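Local coordinates for protein origin of replication complex subunit 1B (Arabidopsis thaliana, PDB 5HH7) that serves as a subunit of the origin recognition complex, which binds replication origins, and reads the histone H3 tail through its BAH-PHD cassette, at residues Ile65-Cys70 with Gln94-Lys99; Phe74-Leu79 with Glu85-Asp90; Lys125-Asp130 with Asp209-Glu214. All blocks are in the same frame, centred on the assembly; numbering follows the deposited sequence.

Interactions 1 and 2 belong to the PHD finger, and interaction 3 lies in the BAH domain. Along the chain, interaction 2 is nested inside the loop that interaction 1 closes. Interaction 3 follows both. The centres of interactions 1 and 2 are about 11 Å apart. They touch through Ile65, which pairs with Phe74 in the small sheet of strands 64-66 and 73-75 and packs on Leu76 and Val86. Each contains ligands of a different zinc ion. Interaction 3 is centred about 18 Å from interaction 1 and about 23 Å from interaction 2, and touches neither. All three contacts include residues near the bound H3 peptide, which the two domains read together.

Interaction 1: residues Ile65-Cys70 with Gln94-Lys99; sequences IECDDC and QFCEVK. With ZN (zinc ion), chain D.
One of the two zinc sites of the PHD finger joins Cys67 and Cys70 to Cys96. Three of the four ligands lie in these segments, and Cys93 supplies the fourth. The zinc ion sits 2.6 Å from Cys67 SG and 2.7 Å from Cys70 SG. Cys96 SG approaches it from the helix side, with a zinc separation of 2.6 Å. Cys67 SG and Cys96 SG stay 4.1 Å apart, held near each other by the metal.

Cys67 and Cys70 form a zinc knuckle. Two backbone amides turn back onto Cys67 SG. Asp69 N donates to Cys67 SG at 3.2 Å with an N-H...S angle of 152°. Cys70 N reaches the same sulfur over a longer but straighter path. Such bonds are typical of zinc knuckles; they would tend to hold the turn and offset some of the thiolate charge. Cys70 SG lies between its backbone N and carbonyl carbon (chi1 83°), which turns it inward to the metal. Cys70 CB rests against Cys96 SG at 3.6 Å. Asp69 CB touches Cys96 SG at 3.6 Å, and the Asp69 carboxylate lies beside Cys96 CB. Direct contact between the segments is slight, and the zinc ion bonds to both.

Segment 65-70 also lies in the histone-binding region. Glu66 makes salt bridges to Arg172 and to a basic side chain of the bound peptide, and its backbone hydrogen-bonds to that peptide. The knuckle follows directly on strand 64-66, which pairs antiparallel with strand 73-75. Cys96 comes from the short helix 94-98 on the other side of the zinc ion.

Interaction 2: residues Phe74-Leu79 with Glu85-Asp90; sequences FHLKCL and EVPEGD. With ZN (zinc ion), chain C.
Leu76 of the PHD finger packs its two methyl groups against the Glu85-Val86 peptide link and the ring of Pro87. This is the close part of the contact. Leu76 CD2 lies 3.7 Å from Glu85 O, while Leu76 CD1 comes equally near Val86 N. Leu76 CD1 also meets Val86 CG2 at 4.1 Å. Leu76 CD2 also brushes Pro87 CD, the two side chains running antiparallel past one another. CD1 of Leu76 is anti to CA (chi2 175°) and heads for Val86, while CD2, the other branch, faces the Glu85 carbonyl and Pro87.

The other side is looser. The CB of Glu85 points away, and its carboxylate takes no part. Glu88, Gly89 and Asp90 run on along the exposed surface. This loop serves the histone tail: Pro87 and Gly89 make backbone hydrogen bonds to the bound peptide, and Val86 packs on its backbone.

Leu76 is flanked by metal ligands. His75 ND1 binds the second zinc ion at 2.6 Å, and Cys78 SG is 2.8 Å from that zinc. Cys53 and Cys56 complete that site. Leu76, between ligands His75 and Cys78 in the sequence, thus packs the zinc-binding turn against the peptide-binding loop. The 3-10 turn 76-78 follows strand 73-75, whose neighbour, strand 64-66, places Ile65 against Leu76, Val86 and Pro87. Helix 94-98 comes next in the chain.

Interaction 3: residues Lys125-Asp130 with Asp209-Glu214; sequences KLLSGD and DVFLCE
The Phe211 ring carries Leu126 on one face, with Leu127 approaching obliquely. Leu126 CD2 stands 4.0 Å from the centroid of the Phe211 ring and 28° off the normal, a CH-pi contact. Leu126 CD2 lies nearest the outer end of the ring, 3.6 Å from Phe211 CZ. The leucine reaches out from the helix and the ring from the strand, to meet between them. Leu127 CD2 comes at a slant, within 4.1 Å of Phe211 CE1. With CG anti to the carbonyl carbon (chi1 -56°), Phe211 sends its ring out from the strand toward the two leucines. Tyr33, Cys192 and Leu174 also touch its side chain.

Here the end of helix 122-127 packs onto strand 210-218 of the BAH domain's mixed sheet. A Schellman motif closes the helix. Gly129 has positive phi, and Gly129 N bonds to Leu126 O at 2.9 Å. Asp130 N reaches back to Lys125 O at 2.7 Å. The Asp130 carboxylate forms a salt bridge with Arg120. Leu127 also touches Leu71 of the PHD finger, so the helix end meets both domains. Where the loop runs into the strand, Asp209 and Val210 pack on a basic side chain of the bound peptide.

Interaction 1: residues Ile65-Cys70 with Gln94-Lys99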
loop_
_atom_site.group_PDB
_atom_site.type_symbol
_atom_site.label_atom_id
_atom_site.label_comp_id
_atom_site.label_asym_id
_atom_site.label_seq_id
_atom_site.Cartn_x
_atom_site.Cartn_y
_atom_site.Cartn_z
ATOM N N ILE A 65 -14.625 9.972 -3.257
ATOM C CA ILE A 65 -14.510 8.780 -2.424
ATOM C C ILE A 65 -14.041 7.571 -3.222
ATOM O O ILE A 65 -13.990 7.597 -4.452
ATOM C CB ILE A 65 -15.825 8.446 -1.693
ATOM C CG1 ILE A 65 -16.944 8.164 -2.697
ATOM C CG2 ILE A 65 -16.210 9.578 -0.751
ATOM C CD1 ILE A 65 -18.231 7.693 -2.052
ATOM N N GLU A 66 -13.709 6.510 -2.499
ATOM C CA GLU A 66 -13.102 5.327 -3.077
ATOM C C GLU A 66 -14.027 4.130 -2.909
ATOM O O GLU A 66 -14.551 3.890 -1.821
ATOM C CB GLU A 66 -11.771 5.067 -2.374
ATOM C CG GLU A 66 -11.054 3.798 -2.783
ATOM C CD GLU A 66 -9.699 3.686 -2.114
ATOM O OE1 GLU A 66 -9.611 3.044 -1.044
ATOM O OE2 GLU A 66 -8.726 4.258 -2.649
ATOM N N CYS A 67 -14.236 3.383 -3.986
ATOM C CA CYS A 67 -15.076 2.195 -3.919
ATOM C C CYS A 67 -14.337 1.067 -3.210
ATOM O O CYS A 67 -13.185 0.791 -3.526
ATOM C CB CYS A 67 -15.487 1.750 -5.320
ATOM S SG CYS A 67 -16.278 0.144 -5.331
ATOM N N ASP A 68 -15.000 0.426 -2.246
ATOM C CA ASP A 68 -14.411 -0.693 -1.509
ATOM C C ASP A 68 -13.925 -1.812 -2.424
ATOM O O ASP A 68 -12.968 -2.509 -2.093
ATOM C CB ASP A 68 -15.420 -1.289 -0.520
ATOM C CG ASP A 68 -15.692 -0.384 0.658
ATOM O OD1 ASP A 68 -14.914 0.570 0.860
ATOM O OD2 ASP A 68 -16.680 -0.637 1.384
ATOM N N ASP A 69 -14.593 -1.988 -3.561
ATOM C CA ASP A 69 -14.311 -3.124 -4.437
ATOM C C ASP A 69 -13.280 -2.829 -5.524
ATOM O O ASP A 69 -12.207 -3.437 -5.548
ATOM C CB ASP A 69 -15.604 -3.670 -5.057
ATOM C CG ASP A 69 -16.415 -4.494 -4.078
ATOM O OD1 ASP A 69 -15.888 -4.788 -2.985
ATOM O OD2 ASP A 69 -17.567 -4.854 -4.400
ATOM N N CYS A 70 -13.607 -1.896 -6.417
ATOM C CA CYS A 70 -12.741 -1.595 -7.552
ATOM C C CYS A 70 -11.680 -0.549 -7.217
ATOM O O CYS A 70 -10.760 -0.326 -8.002
ATOM C CB CYS A 70 -13.573 -1.122 -8.749
ATOM S SG CYS A 70 -14.008 0.635 -8.708
ATOM N N GLN A 94 -21.694 2.067 -8.410
ATOM C CA GLN A 94 -22.775 1.497 -9.206
ATOM C C GLN A 94 -22.306 0.363 -10.113
ATOM O O GLN A 94 -23.039 -0.598 -10.342
ATOM C CB GLN A 94 -23.455 2.587 -10.038
ATOM C CG GLN A 94 -22.496 3.432 -10.858
ATOM C CD GLN A 94 -22.482 4.883 -10.423
ATOM O OE1 GLN A 94 -22.513 5.188 -9.231
ATOM N NE2 GLN A 94 -22.442 5.789 -11.393
ATOM N N PHE A 95 -21.084 0.476 -10.624
ATOM C CA PHE A 95 -20.546 -0.531 -11.530
ATOM C C PHE A 95 -20.293 -1.852 -10.813
ATOM O O PHE A 95 -20.543 -2.922 -11.365
ATOM C CB PHE A 95 -19.268 -0.027 -12.200
ATOM C CG PHE A 95 -19.475 1.193 -13.045
ATOM C CD1 PHE A 95 -20.099 1.095 -14.278
ATOM C CD2 PHE A 95 -19.055 2.437 -12.608
ATOM C CE1 PHE A 95 -20.298 2.216 -15.060
ATOM C CE2 PHE A 95 -19.251 3.561 -13.384
ATOM C CZ PHE A 95 -19.872 3.450 -14.613
ATOM N N CYS A 96 -19.801 -1.775 -9.581
ATOM C CA CYS A 96 -19.566 -2.975 -8.789
ATOM C C CYS A 96 -20.867 -3.514 -8.204
ATOM O O CYS A 96 -20.972 -4.698 -7.888
ATOM C CB CYS A 96 -18.538 -2.709 -7.691
ATOM S SG CYS A 96 -16.849 -2.669 -8.313
ATOM N N GLU A 97 -21.856 -2.635 -8.063
ATOM C CA GLU A 97 -23.201 -3.038 -7.665
ATOM C C GLU A 97 -23.796 -3.981 -8.711
ATOM O O GLU A 97 -24.293 -5.062 -8.385
ATOM C CB GLU A 97 -24.095 -1.804 -7.509
ATOM C CG GLU A 97 -24.444 -1.454 -6.072
ATOM C CD GLU A 97 -24.889 -0.010 -5.910
ATOM O OE1 GLU A 97 -25.491 0.549 -6.854
ATOM O OE2 GLU A 97 -24.628 0.565 -4.833
ATOM N N VAL A 98 -23.719 -3.559 -9.971
ATOM C CA VAL A 98 -24.227 -4.333 -11.103
ATOM C C VAL A 98 -23.462 -5.656 -11.264
ATOM O O VAL A 98 -23.972 -6.594 -11.879
ATOM C CB VAL A 98 -24.182 -3.483 -12.405
ATOM C CG1 VAL A 98 -24.641 -4.279 -13.621
ATOM C CG2 VAL A 98 -25.041 -2.233 -12.243
ATOM N N LYS A 99 -22.268 -5.694 -10.659
ATOM C CA LYS A 99 -21.268 -6.791 -10.626
ATOM C C LYS A 99 -20.015 -6.388 -11.403
ATOM O O LYS A 99 -18.898 -6.750 -11.033
ATOM C CB LYS A 99 -21.762 -8.169 -11.109
ATOM C CG LYS A 99 -22.834 -8.848 -10.257
ATOM C CD LYS A 99 -22.497 -8.895 -8.780
ATOM C CE LYS A 99 -23.628 -9.570 -8.020
ATOM N NZ LYS A 99 -24.952 -9.059 -8.481
HETATM ZN ZN ZN D . -16.425 -0.095 -7.887
#

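Interaction 2: residues Phe74-Leu79 with Glu85-Asp90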
loop_
_atom_site.group_PDB
_atom_site.type_symbol
_atom_site.label_atom_id
_atom_site.label_comp_id
_atom_site.label_asym_id
_atom_site.label_seq_id
_atom_site.Cartn_x
_atom_site.Cartn_y
_atom_site.Cartn_z
ATOM N N PHE A 74 -14.640 8.455 -7.140
ATOM C CA PHE A 74 -15.936 9.003 -7.530
ATOM C C PHE A 74 -16.251 10.272 -6.746
ATOM O O PHE A 74 -16.227 10.267 -5.517
ATOM C CB PHE A 74 -17.052 7.977 -7.290
ATOM C CG PHE A 74 -16.862 6.681 -8.029
ATOM C CD1 PHE A 74 -17.431 6.489 -9.278
ATOM C CD2 PHE A 74 -16.121 5.650 -7.471
ATOM C CE1 PHE A 74 -17.260 5.298 -9.957
ATOM C CE2 PHE A 74 -15.942 4.461 -8.148
ATOM C CZ PHE A 74 -16.511 4.285 -9.395
ATOM N N HIS A 75 -16.543 11.359 -7.456
ATOM C CA HIS A 75 -17.025 12.575 -6.809
ATOM C C HIS A 75 -18.376 12.289 -6.159
ATOM O O HIS A 75 -19.217 11.608 -6.748
ATOM C CB HIS A 75 -17.175 13.715 -7.824
ATOM C CG HIS A 75 -15.876 14.325 -8.254
ATOM N ND1 HIS A 75 -15.628 14.703 -9.555
ATOM C CD2 HIS A 75 -14.761 14.640 -7.553
ATOM C CE1 HIS A 75 -14.410 15.209 -9.642
ATOM N NE2 HIS A 75 -13.865 15.186 -8.440
ATOM N N LEU A 76 -18.579 12.804 -4.949
ATOM C CA LEU A 76 -19.858 12.657 -4.258
ATOM C C LEU A 76 -20.998 13.246 -5.081
ATOM O O LEU A 76 -22.061 12.639 -5.221
ATOM C CB LEU A 76 -19.816 13.346 -2.893
ATOM C CG LEU A 76 -18.933 12.750 -1.796
ATOM C CD1 LEU A 76 -18.953 13.650 -0.569
ATOM C CD2 LEU A 76 -19.388 11.343 -1.437
ATOM N N LYS A 77 -20.759 14.432 -5.631
ATOM C CA LYS A 77 -21.773 15.178 -6.371
ATOM C C LYS A 77 -22.139 14.514 -7.691
ATOM O O LYS A 77 -23.082 14.932 -8.361
ATOM C CB LYS A 77 -21.264 16.585 -6.669
ATOM C CG LYS A 77 -20.140 16.599 -7.692
ATOM C CD LYS A 77 -19.915 17.987 -8.256
ATOM C CE LYS A 77 -19.051 17.932 -9.503
ATOM N NZ LYS A 77 -19.667 17.109 -10.579
ATOM N N CYS A 78 -21.384 13.490 -8.074
ATOM C CA CYS A 78 -21.569 12.868 -9.379
ATOM C C CYS A 78 -22.238 11.504 -9.293
ATOM O O CYS A 78 -22.568 10.899 -10.315
ATOM C CB CYS A 78 -20.234 12.782 -10.113
ATOM S SG CYS A 78 -19.532 14.408 -10.449
ATOM N N LEU A 79 -22.450 11.032 -8.070
ATOM C CA LEU A 79 -23.186 9.795 -7.855
ATOM C C LEU A 79 -24.659 10.000 -8.222
ATOM O O LEU A 79 -25.131 11.133 -8.315
ATOM C CB LEU A 79 -23.049 9.341 -6.400
ATOM C CG LEU A 79 -21.607 9.213 -5.896
ATOM C CD1 LEU A 79 -21.561 8.766 -4.447
ATOM C CD2 LEU A 79 -20.820 8.259 -6.770
ATOM N N GLU A 85 -22.478 13.891 1.863
ATOM C CA GLU A 85 -21.393 13.540 2.767
ATOM C C GLU A 85 -20.722 12.236 2.355
ATOM O O GLU A 85 -21.320 11.411 1.665
ATOM C CB GLU A 85 -21.929 13.406 4.193
ATOM C CG GLU A 85 -22.747 14.596 4.655
ATOM C CD GLU A 85 -21.910 15.848 4.797
ATOM O OE1 GLU A 85 -20.708 15.723 5.114
ATOM O OE2 GLU A 85 -22.448 16.955 4.590
ATOM N N VAL A 86 -19.473 12.063 2.773
ATOM C CA VAL A 86 -18.786 10.793 2.603
ATOM C C VAL A 86 -19.523 9.741 3.417
ATOM O O VAL A 86 -19.720 9.916 4.619
ATOM C CB VAL A 86 -17.331 10.864 3.101
ATOM C CG1 VAL A 86 -16.699 9.478 3.102
ATOM C CG2 VAL A 86 -16.522 11.830 2.250
ATOM N N PRO A 87 -19.959 8.655 2.762
ATOM C CA PRO A 87 -20.637 7.578 3.489
ATOM C C PRO A 87 -19.728 6.919 4.522
ATOM O O PRO A 87 -18.552 6.658 4.255
ATOM C CB PRO A 87 -21.007 6.580 2.383
ATOM C CG PRO A 87 -20.147 6.945 1.213
ATOM C CD PRO A 87 -19.939 8.418 1.310
ATOM N N GLU A 88 -20.282 6.668 5.702
ATOM C CA GLU A 88 -19.567 5.964 6.757
ATOM C C GLU A 88 -19.626 4.466 6.480
ATOM O O GLU A 88 -20.666 3.944 6.081
ATOM C CB GLU A 88 -20.199 6.285 8.116
ATOM C CG GLU A 88 -19.497 5.664 9.314
ATOM C CD GLU A 88 -20.146 6.054 10.631
ATOM O OE1 GLU A 88 -21.393 6.132 10.686
ATOM O OE2 GLU A 88 -19.408 6.292 11.610
ATOM N N GLY A 89 -18.506 3.776 6.671
ATOM C CA GLY A 89 -18.472 2.335 6.500
ATOM C C GLY A 89 -18.506 1.869 5.055
ATOM O O GLY A 89 -18.010 2.556 4.160
ATOM N N ASP A 90 -19.101 0.700 4.836
ATOM C CA ASP A 90 -19.081 0.034 3.534
ATOM C C ASP A 90 -19.708 0.863 2.417
ATOM O O ASP A 90 -20.784 1.438 2.581
ATOM C CB ASP A 90 -19.790 -1.324 3.607
ATOM C CG ASP A 90 -19.141 -2.274 4.597
ATOM O OD1 ASP A 90 -18.048 -1.960 5.108
ATOM O OD2 ASP A 90 -19.730 -3.347 4.859
HETATM ZN ZN ZN C . -17.095 13.298 -11.175
#

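Interaction 3: residues Lys125-Asp130 with Asp209-Glu214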
loop_
_atom_site.group_PDB
_atom_site.type_symbol
_atom_site.label_atom_id
_atom_site.label_comp_id
_atom_site.label_asym_id
_atom_site.label_seq_id
_atom_site.Cartn_x
_atom_site.Cartn_y
_atom_site.Cartn_z
ATOM N N LYS A 125 -0.288 -0.490 -8.736
ATOM C CA LYS A 125 0.763 -1.385 -9.210
ATOM C C LYS A 125 1.055 -2.485 -8.190
ATOM O O LYS A 125 1.266 -3.641 -8.558
ATOM C CB LYS A 125 2.043 -0.608 -9.516
ATOM C CG LYS A 125 1.935 0.380 -10.667
ATOM C CD LYS A 125 3.278 1.050 -10.918
ATOM C CE LYS A 125 3.132 2.289 -11.786
ATOM N NZ LYS A 125 4.426 3.009 -11.959
ATOM N N LEU A 126 1.075 -2.116 -6.914
ATOM C CA LEU A 126 1.327 -3.084 -5.853
ATOM C C LEU A 126 0.261 -4.168 -5.856
ATOM O O LEU A 126 0.567 -5.361 -5.852
ATOM C CB LEU A 126 1.349 -2.403 -4.484
ATOM C CG LEU A 126 1.481 -3.385 -3.317
ATOM C CD1 LEU A 126 2.838 -4.086 -3.362
ATOM C CD2 LEU A 126 1.271 -2.687 -1.978
ATOM N N LEU A 127 -0.997 -3.743 -5.887
ATOM C CA LEU A 127 -2.116 -4.667 -5.774
ATOM C C LEU A 127 -2.326 -5.510 -7.029
ATOM O O LEU A 127 -3.078 -6.484 -7.010
ATOM C CB LEU A 127 -3.395 -3.915 -5.392
ATOM C CG LEU A 127 -3.324 -3.204 -4.036
ATOM C CD1 LEU A 127 -4.629 -2.466 -3.708
ATOM C CD2 LEU A 127 -2.964 -4.186 -2.914
ATOM N N SER A 128 -1.654 -5.143 -8.116
ATOM C CA SER A 128 -1.706 -5.945 -9.331
ATOM C C SER A 128 -0.437 -6.783 -9.476
ATOM O O SER A 128 -0.246 -7.469 -10.479
ATOM C CB SER A 128 -1.908 -5.059 -10.563
ATOM O OG SER A 128 -0.766 -4.255 -10.801
ATOM N N GLY A 129 0.429 -6.715 -8.468
ATOM C CA GLY A 129 1.655 -7.494 -8.450
ATOM C C GLY A 129 2.756 -6.960 -9.347
ATOM O O GLY A 129 3.639 -7.709 -9.773
ATOM N N ASP A 130 2.718 -5.659 -9.625
ATOM C CA ASP A 130 3.693 -5.044 -10.519
ATOM C C ASP A 130 4.751 -4.229 -9.776
ATOM O O ASP A 130 5.589 -3.571 -10.391
ATOM C CB ASP A 130 2.986 -4.207 -11.583
ATOM C CG ASP A 130 2.191 -5.063 -12.550
ATOM O OD1 ASP A 130 2.719 -6.112 -12.977
ATOM O OD2 ASP A 130 1.040 -4.698 -12.867
ATOM N N ASP A 209 -1.997 5.357 -0.075
ATOM C CA ASP A 209 -0.916 4.445 0.271
ATOM C C ASP A 209 -1.120 3.764 1.620
ATOM O O ASP A 209 -0.159 3.416 2.309
ATOM C CB ASP A 209 0.414 5.195 0.212
ATOM C CG ASP A 209 0.658 5.813 -1.154
ATOM O OD1 ASP A 209 0.662 5.058 -2.147
ATOM O OD2 ASP A 209 0.798 7.051 -1.245
ATOM N N VAL A 210 -2.384 3.560 1.978
ATOM C CA VAL A 210 -2.737 2.932 3.243
ATOM C C VAL A 210 -3.184 1.492 3.023
ATOM O O VAL A 210 -4.060 1.222 2.200
ATOM C CB VAL A 210 -3.858 3.716 3.955
ATOM C CG1 VAL A 210 -4.340 2.969 5.198
ATOM C CG2 VAL A 210 -3.376 5.116 4.315
ATOM N N PHE A 211 -2.579 0.569 3.762
ATOM C CA PHE A 211 -2.914 -0.842 3.628
ATOM C C PHE A 211 -3.205 -1.476 4.978
ATOM O O PHE A 211 -2.831 -0.946 6.023
ATOM C CB PHE A 211 -1.779 -1.600 2.933
ATOM C CG PHE A 211 -1.421 -1.035 1.595
ATOM C CD1 PHE A 211 -2.113 -1.425 0.459
ATOM C CD2 PHE A 211 -0.412 -0.093 1.474
ATOM C CE1 PHE A 211 -1.794 -0.890 -0.779
ATOM C CE2 PHE A 211 -0.089 0.446 0.240
ATOM C CZ PHE A 211 -0.782 0.046 -0.886
ATOM N N LEU A 212 -3.880 -2.616 4.936
ATOM C CA LEU A 212 -4.190 -3.388 6.129
ATOM C C LEU A 212 -3.284 -4.607 6.191
ATOM O O LEU A 212 -3.107 -5.300 5.191
ATOM C CB LEU A 212 -5.643 -3.861 6.076
ATOM C CG LEU A 212 -6.010 -4.996 7.040
ATOM C CD1 LEU A 212 -6.038 -4.491 8.467
ATOM C CD2 LEU A 212 -7.351 -5.638 6.660
ATOM N N CYS A 213 -2.701 -4.862 7.358
ATOM C CA CYS A 213 -2.028 -6.137 7.591
ATOM C C CYS A 213 -2.323 -6.661 8.983
ATOM O O CYS A 213 -1.951 -6.042 9.982
ATOM C CB CYS A 213 -0.518 -6.032 7.396
ATOM S SG CYS A 213 0.331 -7.627 7.571
ATOM N N GLU A 214 -2.998 -7.804 9.039
ATOM C CA GLU A 214 -3.308 -8.454 10.302
ATOM C C GLU A 214 -2.433 -9.682 10.525
ATOM O O GLU A 214 -2.110 -10.022 11.663
ATOM C CB GLU A 214 -4.784 -8.858 10.342
ATOM C CG GLU A 214 -5.199 -9.580 11.623
ATOM C CD GLU A 214 -6.706 -9.624 11.810
ATOM O OE1 GLU A 214 -7.435 -9.328 10.841
ATOM O OE2 GLU A 214 -7.159 -9.944 12.931
#